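Local coordinates for protein D-glycero-alpha-D-manno-heptose 7-phosphate kinase (Campylobacter jejuni subsp. jejuni, PDB 4N3O) that catalyses the ATP-dependent phosphorylation of D-glycero-alpha-D-manno-heptose 7-phosphate at C-1, giving the 1,7-bisphosphate on the route to GDP-heptose for the capsule, at residues A240-E245 and A256-K261; S86-I91 and K98-S103; N315-L320 and G325-F330; E271-S274 and L278-I281. All blocks are in the same frame, centred on the assembly; numbering follows the deposited sequence.

Contact 1 (A240-E245 and A256-K261); sequences AIKMKE and AQILGK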
loop_
_atom_site.group_PDB
_atom_site.type_symbol
_atom_site.label_atom_id
_atom_site.label_comp_id
_atom_site.label_asym_id
_atom_site.label_seq_id
_atom_site.Cartn_x
_atom_site.Cartn_y
_atom_site.Cartn_z
ATOM N N ALA A 240 24.429 12.995 -8.432
ATOM C CA ALA A 240 24.331 12.014 -7.355
ATOM C C ALA A 240 24.509 12.683 -5.993
ATOM O O ALA A 240 23.628 12.597 -5.140
ATOM C CB ALA A 240 25.376 10.913 -7.535
ATOM N N ILE A 241 25.649 13.335 -5.774
ATOM C CA ILE A 241 25.862 14.004 -4.482
ATOM C C ILE A 241 24.793 15.081 -4.228
ATOM O O ILE A 241 24.419 15.341 -3.085
ATOM C CB ILE A 241 27.284 14.589 -4.339
ATOM C CG1 ILE A 241 27.612 15.541 -5.504
ATOM C CG2 ILE A 241 28.311 13.466 -4.250
ATOM C CD1 ILE A 241 29.071 15.956 -5.578
ATOM N N LYS A 242 24.276 15.668 -5.297
ATOM C CA LYS A 242 23.272 16.698 -5.159
ATOM C C LYS A 242 21.961 16.066 -4.705
ATOM O O LYS A 242 21.249 16.646 -3.893
ATOM C CB LYS A 242 23.097 17.456 -6.473
ATOM C CG LYS A 242 22.362 18.778 -6.325
ATOM C CD LYS A 242 22.195 19.509 -7.657
ATOM C CE LYS A 242 23.536 19.883 -8.278
ATOM N NZ LYS A 242 23.374 20.698 -9.515
HETATM N N MSE A 243 21.666 14.868 -5.218
HETATM C CA MSE A 243 20.453 14.138 -4.849
HETATM C C MSE A 243 20.551 13.582 -3.445
HETATM O O MSE A 243 19.556 13.509 -2.763
HETATM C CB MSE A 243 20.142 13.014 -5.825
HETATM C CG MSE A 243 18.663 12.604 -5.799
HETATM SE SE MSE A 243 18.387 11.296 -7.261
HETATM C CE MSE A 243 18.647 12.468 -8.823
ATOM N N LYS A 244 21.731 13.168 -2.999
ATOM C CA LYS A 244 21.862 12.703 -1.614
ATOM C C LYS A 244 21.599 13.863 -0.670
ATOM O O LYS A 244 20.836 13.743 0.280
ATOM C CB LYS A 244 23.265 12.194 -1.284
ATOM C CG LYS A 244 23.716 10.921 -1.954
ATOM C CD LYS A 244 24.999 10.437 -1.276
ATOM C CE LYS A 244 25.790 9.451 -2.124
ATOM N NZ LYS A 244 26.365 10.099 -3.345
ATOM N N GLU A 245 22.255 14.987 -0.943
ATOM C CA GLU A 245 22.137 16.165 -0.106
ATOM C C GLU A 245 20.679 16.598 -0.022
ATOM O O GLU A 245 20.191 16.885 1.062
ATOM C CB GLU A 245 23.021 17.287 -0.649
ATOM C CG GLU A 245 23.301 18.402 0.348
ATOM C CD GLU A 245 24.220 19.489 -0.217
ATOM O OE1 GLU A 245 24.165 19.762 -1.442
ATOM O OE2 GLU A 245 24.982 20.091 0.571
ATOM N N ALA A 256 12.677 17.439 -6.540
ATOM C CA ALA A 256 11.783 17.381 -7.693
ATOM C C ALA A 256 12.536 17.830 -8.924
ATOM O O ALA A 256 12.451 17.219 -9.980
ATOM C CB ALA A 256 10.574 18.282 -7.467
ATOM N N GLN A 257 13.288 18.906 -8.753
ATOM C CA GLN A 257 14.079 19.508 -9.815
ATOM C C GLN A 257 15.114 18.539 -10.396
ATOM O O GLN A 257 15.204 18.386 -11.614
ATOM C CB GLN A 257 14.757 20.760 -9.242
ATOM C CG GLN A 257 15.521 21.632 -10.215
ATOM C CD GLN A 257 16.017 22.918 -9.551
ATOM O OE1 GLN A 257 16.179 22.985 -8.327
ATOM N NE2 GLN A 257 16.256 23.947 -10.360
ATOM N N ILE A 258 15.867 17.864 -9.528
ATOM C CA ILE A 258 16.921 16.941 -9.979
ATOM C C ILE A 258 16.365 15.632 -10.531
ATOM O O ILE A 258 16.936 15.035 -11.444
ATOM C CB ILE A 258 17.923 16.646 -8.859
ATOM C CG1 ILE A 258 18.495 17.953 -8.322
ATOM C CG2 ILE A 258 19.077 15.789 -9.380
ATOM C CD1 ILE A 258 19.305 17.767 -7.065
ATOM N N LEU A 259 15.266 15.164 -9.969
ATOM C CA LEU A 259 14.647 13.979 -10.512
ATOM C C LEU A 259 14.176 14.376 -11.900
ATOM O O LEU A 259 14.475 13.703 -12.878
ATOM C CB LEU A 259 13.495 13.492 -9.627
ATOM C CG LEU A 259 13.924 12.911 -8.269
ATOM C CD1 LEU A 259 12.737 12.609 -7.356
ATOM C CD2 LEU A 259 14.761 11.659 -8.475
ATOM N N GLY A 260 13.485 15.514 -11.981
ATOM C CA GLY A 260 12.988 16.035 -13.253
ATOM C C GLY A 260 14.058 15.991 -14.327
ATOM O O GLY A 260 13.812 15.537 -15.439
ATOM N N LYS A 261 15.260 16.437 -13.979
ATOM C CA LYS A 261 16.365 16.457 -14.928
ATOM C C LYS A 261 16.743 15.071 -15.460
ATOM O O LYS A 261 16.662 14.835 -16.662
ATOM C CB LYS A 261 17.596 17.136 -14.316
ATOM C CG LYS A 261 18.804 17.181 -15.243
ATOM C CD LYS A 261 18.505 17.951 -16.525
ATOM C CE LYS A 261 19.625 17.809 -17.545
ATOM N NZ LYS A 261 19.791 16.400 -18.007
#
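Lys242 and Met243 meet Ile258 and Leu259 without any ring, amide or carboxylate taking part, so there are no faces or edges to share and flexible aliphatic chains make up the whole contact. Met243, present as selenomethionine, supplies the reach. With CG anti to the backbone N (chi1 -158°) and a bend at chi3 (-68°), the end of its chain is brought close to helix 252-262, setting CE 3.4 Å from Ile258 CG2. The two side chains slide past each other in opposite directions. Met243 SE meanwhile lies 3.8 Å from Leu259 CD2, where the chains cross nearly at a right angle; a long, unbranched side chain suits this place because it can touch two neighbours on the other helix. The CB of Ile258 points toward helix 236-248, and its second branch is used as well: CD1 meets the methylene groups CG and CD of Lys242. Lys242 thus lends its aliphatic part to the apolar seam while, as an exposed residue, it carries its amine at the outer margin. The axes of the two segments come within 10.1 Å of each other at 146°, a roughly antiparallel pairing. Helices 236-248 and 252-262 follow each other in the chain, and both rest on the large mixed sheet: Met243 touches Tyr34 and Leu36 of strand 31-40, and Met243 and Leu259 both touch Ala18 of strand 6-21.

Contact 2 (S86-I91 and K98-S103); sequences SIYNRI and KPLSFS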
loop_
_atom_site.group_PDB
_atom_site.type_symbol
_atom_site.label_atom_id
_atom_site.label_comp_id
_atom_site.label_asym_id
_atom_site.label_seq_id
_atom_site.Cartn_x
_atom_site.Cartn_y
_atom_site.Cartn_z
ATOM N N SER A 86 16.957 -24.559 -9.093
ATOM C CA SER A 86 18.284 -24.008 -8.801
ATOM C C SER A 86 18.372 -23.603 -7.331
ATOM O O SER A 86 19.373 -23.851 -6.679
ATOM C CB SER A 86 18.563 -22.783 -9.653
ATOM O OG SER A 86 18.335 -23.037 -11.018
ATOM N N ILE A 87 17.322 -22.951 -6.826
ATOM C CA ILE A 87 17.291 -22.537 -5.446
ATOM C C ILE A 87 17.326 -23.781 -4.570
ATOM O O ILE A 87 18.173 -23.908 -3.687
ATOM C CB ILE A 87 16.041 -21.683 -5.149
ATOM C CG1 ILE A 87 16.157 -20.333 -5.875
ATOM C CG2 ILE A 87 15.892 -21.471 -3.654
ATOM C CD1 ILE A 87 14.867 -19.547 -5.944
ATOM N N TYR A 88 16.416 -24.710 -4.818
ATOM C CA TYR A 88 16.396 -25.941 -4.034
ATOM C C TYR A 88 17.760 -26.655 -4.045
ATOM O O TYR A 88 18.325 -26.961 -2.993
ATOM C CB TYR A 88 15.318 -26.886 -4.551
ATOM C CG TYR A 88 15.354 -28.218 -3.866
ATOM C CD1 TYR A 88 14.859 -28.364 -2.586
ATOM C CD2 TYR A 88 15.895 -29.336 -4.504
ATOM C CE1 TYR A 88 14.900 -29.589 -1.942
ATOM C CE2 TYR A 88 15.934 -30.565 -3.874
ATOM C CZ TYR A 88 15.437 -30.685 -2.590
ATOM O OH TYR A 88 15.474 -31.895 -1.948
ATOM N N ASN A 89 18.280 -26.908 -5.239
ATOM C CA ASN A 89 19.572 -27.569 -5.387
ATOM C C ASN A 89 20.672 -26.899 -4.556
ATOM O O ASN A 89 21.472 -27.575 -3.918
ATOM C CB ASN A 89 19.977 -27.607 -6.861
ATOM C CG ASN A 89 19.037 -28.463 -7.721
ATOM O OD1 ASN A 89 18.256 -29.274 -7.218
ATOM N ND2 ASN A 89 19.122 -28.279 -9.032
ATOM N N ARG A 90 20.677 -25.572 -4.525
ATOM C CA ARG A 90 21.690 -24.831 -3.800
ATOM C C ARG A 90 21.499 -24.937 -2.279
ATOM O O ARG A 90 22.464 -25.052 -1.533
ATOM C CB ARG A 90 21.682 -23.384 -4.270
ATOM C CG ARG A 90 22.810 -22.515 -3.740
ATOM C CD ARG A 90 24.181 -22.867 -4.306
ATOM N NE ARG A 90 25.180 -21.925 -3.792
ATOM C CZ ARG A 90 25.553 -20.795 -4.392
ATOM N NH1 ARG A 90 25.055 -20.441 -5.575
ATOM N NH2 ARG A 90 26.457 -20.017 -3.806
ATOM N N ILE A 91 20.255 -24.905 -1.819
ATOM C CA ILE A 91 19.968 -25.066 -0.387
ATOM C C ILE A 91 20.403 -26.445 0.112
ATOM O O ILE A 91 20.792 -26.600 1.268
ATOM C CB ILE A 91 18.463 -24.898 -0.083
ATOM C CG1 ILE A 91 18.005 -23.468 -0.376
ATOM C CG2 ILE A 91 18.172 -25.247 1.366
ATOM C CD1 ILE A 91 18.676 -22.399 0.471
ATOM N N LYS A 98 20.960 -33.152 2.648
ATOM C CA LYS A 98 19.984 -34.223 2.508
ATOM C C LYS A 98 18.722 -33.708 1.794
ATOM O O LYS A 98 18.510 -32.492 1.696
ATOM C CB LYS A 98 19.627 -34.752 3.897
ATOM C CG LYS A 98 19.093 -33.673 4.838
ATOM C CD LYS A 98 18.843 -34.189 6.247
ATOM C CE LYS A 98 17.690 -35.179 6.297
ATOM N NZ LYS A 98 17.458 -35.683 7.680
ATOM N N PRO A 99 17.881 -34.626 1.292
ATOM C CA PRO A 99 16.669 -34.191 0.610
ATOM C C PRO A 99 15.639 -33.593 1.578
ATOM O O PRO A 99 15.705 -33.825 2.784
ATOM C CB PRO A 99 16.123 -35.481 -0.016
ATOM C CG PRO A 99 17.184 -36.522 0.160
ATOM C CD PRO A 99 18.010 -36.093 1.322
ATOM N N LEU A 100 14.704 -32.822 1.038
ATOM C CA LEU A 100 13.664 -32.188 1.843
ATOM C C LEU A 100 12.319 -32.431 1.180
ATOM O O LEU A 100 12.248 -32.606 -0.048
ATOM C CB LEU A 100 13.924 -30.684 1.948
ATOM C CG LEU A 100 15.317 -30.274 2.441
ATOM C CD1 LEU A 100 15.518 -28.789 2.179
ATOM C CD2 LEU A 100 15.532 -30.614 3.913
ATOM N N SER A 101 11.257 -32.441 1.984
ATOM C CA SER A 101 9.908 -32.659 1.453
ATOM C C SER A 101 9.017 -31.467 1.829
ATOM O O SER A 101 8.858 -31.149 3.007
ATOM C CB SER A 101 9.351 -33.989 1.961
ATOM O OG SER A 101 8.134 -34.327 1.305
ATOM N N PHE A 102 8.434 -30.821 0.820
ATOM C CA PHE A 102 7.653 -29.607 1.033
ATOM C C PHE A 102 6.923 -29.197 -0.220
ATOM O O PHE A 102 7.204 -29.722 -1.298
ATOM C CB PHE A 102 8.617 -28.458 1.322
ATOM C CG PHE A 102 9.530 -28.154 0.154
ATOM C CD1 PHE A 102 10.739 -28.817 0.011
ATOM C CD2 PHE A 102 9.143 -27.260 -0.831
ATOM C CE1 PHE A 102 11.557 -28.574 -1.081
ATOM C CE2 PHE A 102 9.961 -26.997 -1.917
ATOM C CZ PHE A 102 11.171 -27.652 -2.047
ATOM N N SER A 103 6.021 -28.221 -0.070
ATOM C CA SER A 103 5.308 -27.612 -1.197
ATOM C C SER A 103 5.588 -26.112 -1.113
ATOM O O SER A 103 5.566 -25.546 -0.034
ATOM C CB SER A 103 3.810 -27.876 -1.146
ATOM O OG SER A 103 3.196 -27.211 -0.062
#
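Tyr88 meets Phe102 and Leu100 in two different ways, by ring and by hydroxyl. The tight part is aromatic: Tyr88 CE1 comes within 3.6 Å of Phe102 CE1, lying at the edge of the Phe102 ring and in its plane. The ring planes are inclined at 41°, an oblique pairing. With CG anti to the backbone N (chi1 174°), the tyrosine stands out from helix 82-96 toward the chain that follows it. Leu100 adds its CB at the edge of the Tyr88 ring, 4.2 Å from CE1, a looser touch. Toward the partly exposed side, where Pro99 lies, packing gives way to polar contact. There the backbone N of Leu100 donates to Tyr88 OH at 3.2 Å, with an N-H...O angle of 157°, and the same hydroxyl bonds to the carbonyl of Lys72. Tyrosine suits the place because its ring fills the buried part while its phenol oxygen ties two loop backbones together. On the inner side Phe102 also meets Phe130 of helix 118-134 edge-to-face, and Tyr88 and Phe102 both touch Ile56. The arrangement is helix 82-96 packed against the connection into strand 102-108 and against its first residue, within the N-terminal GHMP kinase domain, whose family belongs to the ribosomal protein S5-like clan.

Contact 3 (N315-L320 and G325-F330); sequences NLIKAL and GYVQDF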
loop_
_atom_site.group_PDB
_atom_site.type_symbol
_atom_site.label_atom_id
_atom_site.label_comp_id
_atom_site.label_asym_id
_atom_site.label_seq_id
_atom_site.Cartn_x
_atom_site.Cartn_y
_atom_site.Cartn_z
ATOM N N ASN A 315 -7.754 13.990 -11.155
ATOM C CA ASN A 315 -8.171 14.136 -12.540
ATOM C C ASN A 315 -7.217 13.380 -13.499
ATOM O O ASN A 315 -7.651 12.861 -14.495
ATOM C CB ASN A 315 -8.383 15.615 -12.932
ATOM C CG ASN A 315 -9.685 16.206 -12.345
ATOM O OD1 ASN A 315 -10.746 15.563 -12.351
ATOM N ND2 ASN A 315 -9.605 17.446 -11.844
ATOM N N LEU A 316 -5.941 13.311 -13.182
ATOM C CA LEU A 316 -5.008 12.538 -14.005
ATOM C C LEU A 316 -5.386 11.056 -13.941
ATOM O O LEU A 316 -5.512 10.388 -14.961
ATOM C CB LEU A 316 -3.580 12.747 -13.535
ATOM C CG LEU A 316 -2.488 11.873 -14.146
ATOM C CD1 LEU A 316 -2.560 11.836 -15.660
ATOM C CD2 LEU A 316 -1.142 12.405 -13.666
ATOM N N ILE A 317 -5.593 10.558 -12.731
ATOM C CA ILE A 317 -5.993 9.174 -12.530
ATOM C C ILE A 317 -7.293 8.891 -13.294
ATOM O O ILE A 317 -7.423 7.873 -13.968
ATOM C CB ILE A 317 -6.140 8.870 -11.034
ATOM C CG1 ILE A 317 -4.759 8.868 -10.385
ATOM C CG2 ILE A 317 -6.777 7.516 -10.809
ATOM C CD1 ILE A 317 -4.767 8.620 -8.894
ATOM N N LYS A 318 -8.227 9.829 -13.226
ATOM C CA LYS A 318 -9.508 9.680 -13.895
ATOM C C LYS A 318 -9.341 9.564 -15.428
ATOM O O LYS A 318 -9.997 8.739 -16.078
ATOM C CB LYS A 318 -10.417 10.857 -13.516
ATOM C CG LYS A 318 -11.855 10.742 -13.989
ATOM C CD LYS A 318 -12.708 11.927 -13.540
ATOM C CE LYS A 318 -12.328 13.211 -14.266
ATOM N NZ LYS A 318 -13.173 14.356 -13.843
ATOM N N ALA A 319 -8.476 10.380 -16.013
ATOM C CA ALA A 319 -8.278 10.288 -17.455
ATOM C C ALA A 319 -7.617 8.935 -17.783
ATOM O O ALA A 319 -8.073 8.218 -18.670
ATOM C CB ALA A 319 -7.451 11.458 -17.977
ATOM N N LEU A 320 -6.587 8.562 -17.033
ATOM C CA LEU A 320 -5.914 7.285 -17.284
ATOM C C LEU A 320 -6.831 6.051 -17.144
ATOM O O LEU A 320 -6.719 5.117 -17.943
ATOM C CB LEU A 320 -4.662 7.132 -16.407
ATOM C CG LEU A 320 -3.479 8.074 -16.707
ATOM C CD1 LEU A 320 -2.380 7.828 -15.708
ATOM C CD2 LEU A 320 -2.919 7.888 -18.114
ATOM N N GLY A 325 -5.014 0.656 -20.074
ATOM C CA GLY A 325 -4.190 0.224 -18.945
ATOM C C GLY A 325 -4.892 0.362 -17.603
ATOM O O GLY A 325 -6.112 0.339 -17.519
ATOM N N TYR A 326 -4.113 0.455 -16.540
ATOM C CA TYR A 326 -4.682 0.693 -15.229
ATOM C C TYR A 326 -3.662 1.361 -14.333
ATOM O O TYR A 326 -2.456 1.151 -14.465
ATOM C CB TYR A 326 -5.226 -0.583 -14.581
ATOM C CG TYR A 326 -4.195 -1.600 -14.195
ATOM C CD1 TYR A 326 -3.602 -1.569 -12.933
ATOM C CD2 TYR A 326 -3.834 -2.622 -15.074
ATOM C CE1 TYR A 326 -2.658 -2.513 -12.558
ATOM C CE2 TYR A 326 -2.894 -3.579 -14.712
ATOM C CZ TYR A 326 -2.299 -3.517 -13.457
ATOM O OH TYR A 326 -1.354 -4.464 -13.098
ATOM N N VAL A 327 -4.173 2.202 -13.450
ATOM C CA VAL A 327 -3.372 2.905 -12.476
ATOM C C VAL A 327 -3.196 1.994 -11.270
ATOM O O VAL A 327 -4.146 1.352 -10.827
ATOM C CB VAL A 327 -4.066 4.229 -12.072
ATOM C CG1 VAL A 327 -3.384 4.870 -10.879
ATOM C CG2 VAL A 327 -4.103 5.182 -13.271
ATOM N N GLN A 328 -1.976 1.927 -10.749
ATOM C CA GLN A 328 -1.682 1.100 -9.603
ATOM C C GLN A 328 -1.258 1.958 -8.425
ATOM O O GLN A 328 -0.188 2.548 -8.450
ATOM C CB GLN A 328 -0.570 0.109 -9.951
ATOM C CG GLN A 328 -0.137 -0.785 -8.803
ATOM C CD GLN A 328 -1.241 -1.734 -8.357
ATOM O OE1 GLN A 328 -1.662 -2.608 -9.109
ATOM N NE2 GLN A 328 -1.698 -1.575 -7.134
ATOM N N ASP A 329 -2.111 2.050 -7.408
ATOM C CA ASP A 329 -1.780 2.779 -6.194
ATOM C C ASP A 329 -0.684 1.991 -5.480
ATOM O O ASP A 329 -0.596 0.770 -5.607
ATOM C CB ASP A 329 -2.982 2.878 -5.221
ATOM C CG ASP A 329 -4.107 3.811 -5.714
ATOM O OD1 ASP A 329 -3.953 4.505 -6.753
ATOM O OD2 ASP A 329 -5.163 3.854 -5.026
ATOM N N PHE A 330 0.129 2.698 -4.708
ATOM C CA PHE A 330 1.191 2.085 -3.961
ATOM C C PHE A 330 1.734 3.056 -2.935
ATOM O O PHE A 330 1.494 4.236 -3.028
ATOM C CB PHE A 330 2.342 1.711 -4.911
ATOM C CG PHE A 330 3.097 2.888 -5.419
ATOM C CD1 PHE A 330 2.656 3.582 -6.518
ATOM C CD2 PHE A 330 4.266 3.311 -4.778
ATOM C CE1 PHE A 330 3.361 4.679 -6.995
ATOM C CE2 PHE A 330 4.969 4.419 -5.235
ATOM C CZ PHE A 330 4.515 5.103 -6.351
#
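Leu320 and Val327 cross at about a right angle, with CB and CD1 of Leu320 both meeting the CG2 methyl of Val327. The CB of Val327 points toward helix 313-320, and its two methyls divide the work. CG2, set beside the backbone N, packs 3.7 Å from Leu320 CB and 4.0 Å from Leu320 CD1. CG1, which chi1 of 170° puts anti to the backbone N, turns to the preceding helical turn and lies 4.3 Å from Ile317 CG1, a light touch. A beta-branched valine fits a short strand and offers two methyls to residues three apart on one helix face. Leu320 also touches Val203, Tyr205 and Phe306, so the pair joins the hydrophobic layer between helix and sheet. Tyr326, whose CB points away from the helix, brings its ring to Phe206. Beyond Val327, Gln328 NE2 donates to Asp329 O at 3.0 Å in the carbonyl plane, on a lone pair, at a nearly straight 172°. Gln328 and Asp329 pack on Asp329 and Asp109 of the second subunit, respectively. The helix packs on strand 326-327, outermost within this chain in a four-stranded antiparallel sheet of order 2-3-1-4, the ferredoxin-like topology of the GHMP kinase C-terminal domain.

Contact 4 (E271-S274 and L278-I281); sequences EIVS and LERI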
loop_
_atom_site.group_PDB
_atom_site.type_symbol
_atom_site.label_atom_id
_atom_site.label_comp_id
_atom_site.label_asym_id
_atom_site.label_seq_id
_atom_site.Cartn_x
_atom_site.Cartn_y
_atom_site.Cartn_z
ATOM N N GLU A 271 12.420 6.015 -25.575
ATOM C CA GLU A 271 11.419 4.964 -25.273
ATOM C C GLU A 271 9.975 5.472 -25.366
ATOM O O GLU A 271 9.066 4.710 -25.696
ATOM C CB GLU A 271 11.656 4.333 -23.892
ATOM C CG GLU A 271 12.906 3.464 -23.795
ATOM C CD GLU A 271 13.087 2.815 -22.426
ATOM O OE1 GLU A 271 12.086 2.646 -21.693
ATOM O OE2 GLU A 271 14.236 2.448 -22.090
ATOM N N ILE A 272 9.774 6.753 -25.066
ATOM C CA ILE A 272 8.455 7.374 -25.148
ATOM C C ILE A 272 8.110 7.613 -26.617
ATOM O O ILE A 272 7.140 7.060 -27.136
ATOM C CB ILE A 272 8.415 8.731 -24.398
ATOM C CG1 ILE A 272 8.705 8.538 -22.913
ATOM C CG2 ILE A 272 7.063 9.415 -24.579
ATOM C CD1 ILE A 272 8.888 9.838 -22.159
ATOM N N VAL A 273 8.924 8.439 -27.274
ATOM C CA VAL A 273 8.721 8.808 -28.674
ATOM C C VAL A 273 8.800 7.623 -29.650
ATOM O O VAL A 273 8.094 7.614 -30.657
ATOM C CB VAL A 273 9.729 9.904 -29.108
ATOM C CG1 VAL A 273 9.599 10.212 -30.596
ATOM C CG2 VAL A 273 9.534 11.171 -28.279
ATOM N N SER A 274 9.629 6.623 -29.350
ATOM C CA SER A 274 9.781 5.466 -30.254
ATOM C C SER A 274 8.488 4.650 -30.424
ATOM O O SER A 274 8.487 3.607 -31.097
ATOM C CB SER A 274 10.916 4.539 -29.793
ATOM O OG SER A 274 10.612 3.960 -28.537
ATOM N N LEU A 278 2.536 5.110 -26.723
ATOM C CA LEU A 278 3.150 5.577 -25.478
ATOM C C LEU A 278 3.244 7.091 -25.526
ATOM O O LEU A 278 2.916 7.768 -24.555
ATOM C CB LEU A 278 4.554 4.989 -25.263
ATOM C CG LEU A 278 4.694 3.526 -24.820
ATOM C CD1 LEU A 278 6.160 3.116 -24.816
ATOM C CD2 LEU A 278 4.090 3.296 -23.447
ATOM N N GLU A 279 3.689 7.615 -26.666
ATOM C CA GLU A 279 3.812 9.060 -26.866
ATOM C C GLU A 279 2.448 9.748 -26.679
ATOM O O GLU A 279 2.372 10.858 -26.134
ATOM C CB GLU A 279 4.390 9.348 -28.257
ATOM C CG GLU A 279 4.658 10.818 -28.577
ATOM C CD GLU A 279 5.274 11.018 -29.968
ATOM O OE1 GLU A 279 5.450 10.022 -30.710
ATOM O OE2 GLU A 279 5.584 12.176 -30.327
ATOM N N ARG A 280 1.377 9.073 -27.105
ATOM C CA ARG A 280 0.045 9.617 -26.970
ATOM C C ARG A 280 -0.342 9.606 -25.482
ATOM O O ARG A 280 -0.939 10.545 -24.993
ATOM C CB ARG A 280 -0.980 8.809 -27.770
ATOM C CG ARG A 280 -2.156 9.664 -28.247
ATOM C CD ARG A 280 -3.400 8.893 -28.677
ATOM N NE ARG A 280 -4.353 8.655 -27.576
ATOM C CZ ARG A 280 -4.506 7.511 -26.905
ATOM N NH1 ARG A 280 -3.789 6.445 -27.200
ATOM N NH2 ARG A 280 -5.409 7.431 -25.941
ATOM N N ILE A 281 0.019 8.536 -24.769
ATOM C CA ILE A 281 -0.299 8.415 -23.347
ATOM C C ILE A 281 0.453 9.470 -22.547
ATOM O O ILE A 281 -0.135 10.111 -21.680
ATOM C CB ILE A 281 -0.027 6.990 -22.815
ATOM C CG1 ILE A 281 -0.991 5.983 -23.462
ATOM C CG2 ILE A 281 -0.186 6.926 -21.299
ATOM C CD1 ILE A 281 -2.459 6.210 -23.120
#
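Ile272 and Glu279 bring the two backbones closest together, their CA atoms being 5.2 Å apart. Three kinds of contact build this junction, and no hydrogen bond crosses it. The first is carbonyl against aliphatic carbon. The CB of Leu278 points toward helix 267-273; its CD1 lies 3.4 Å from Glu271 O, and its CB is 3.8 Å from Ile272 O. Leucine suits this buried spot, where it also touches Thr207 and Ile209. The second kind is apolar: Ile272 CG2, the branch anti to the backbone N (chi1 of CG1 -62°), comes 4.0 Å from Glu279 CA, while the longer CG1 arm leads away from the neighbouring helix. The third kind is polar but unbonded. Glu279, extended beyond CG, crosses Val273 obliquely, with OE1 3.6 Å from Val273 O; two oxygens this near probably repel slightly, though solvent may weaken this, since Val273 is exposed. Glu279 is also in the first turn of helix 276-287, where an acidic side chain probably interacts well with the helix dipole. Away from the seam, Glu271 OE1 is hydrogen-bonded to Thr295 OG1, and the Glu271 side chain is about 12 Å from that of Arg14, by similarity the transition-state stabiliser. The whole consists of two consecutive helices, 267-273 and 276-287, joined by a very short link in the C-terminal GHMP kinase domain.

In the fold
Contacts 1, 3 and 4 belong to the C-terminal GHMP kinase domain, while contact 2 belongs to the N-terminal one, across the chain's centre and about 44 Å from contact 1 between centres. Contacts 1 and 3 are mainly buried and purely apolar across their segments, but the former pairs two helices and the latter a helix with a short strand. Contacts 2 and 4 are only partly buried and bring in backbone polar atoms: a hydroxyl receives an amide in contact 2, whereas contact 4 has carbonyls against carbon. Contacts 3 and 4 come nearest, about 4 Å between nearest atoms, without touching, and helix 276-287 links them, since it carries residues 278-281 and packs on Leu316 and Leu320.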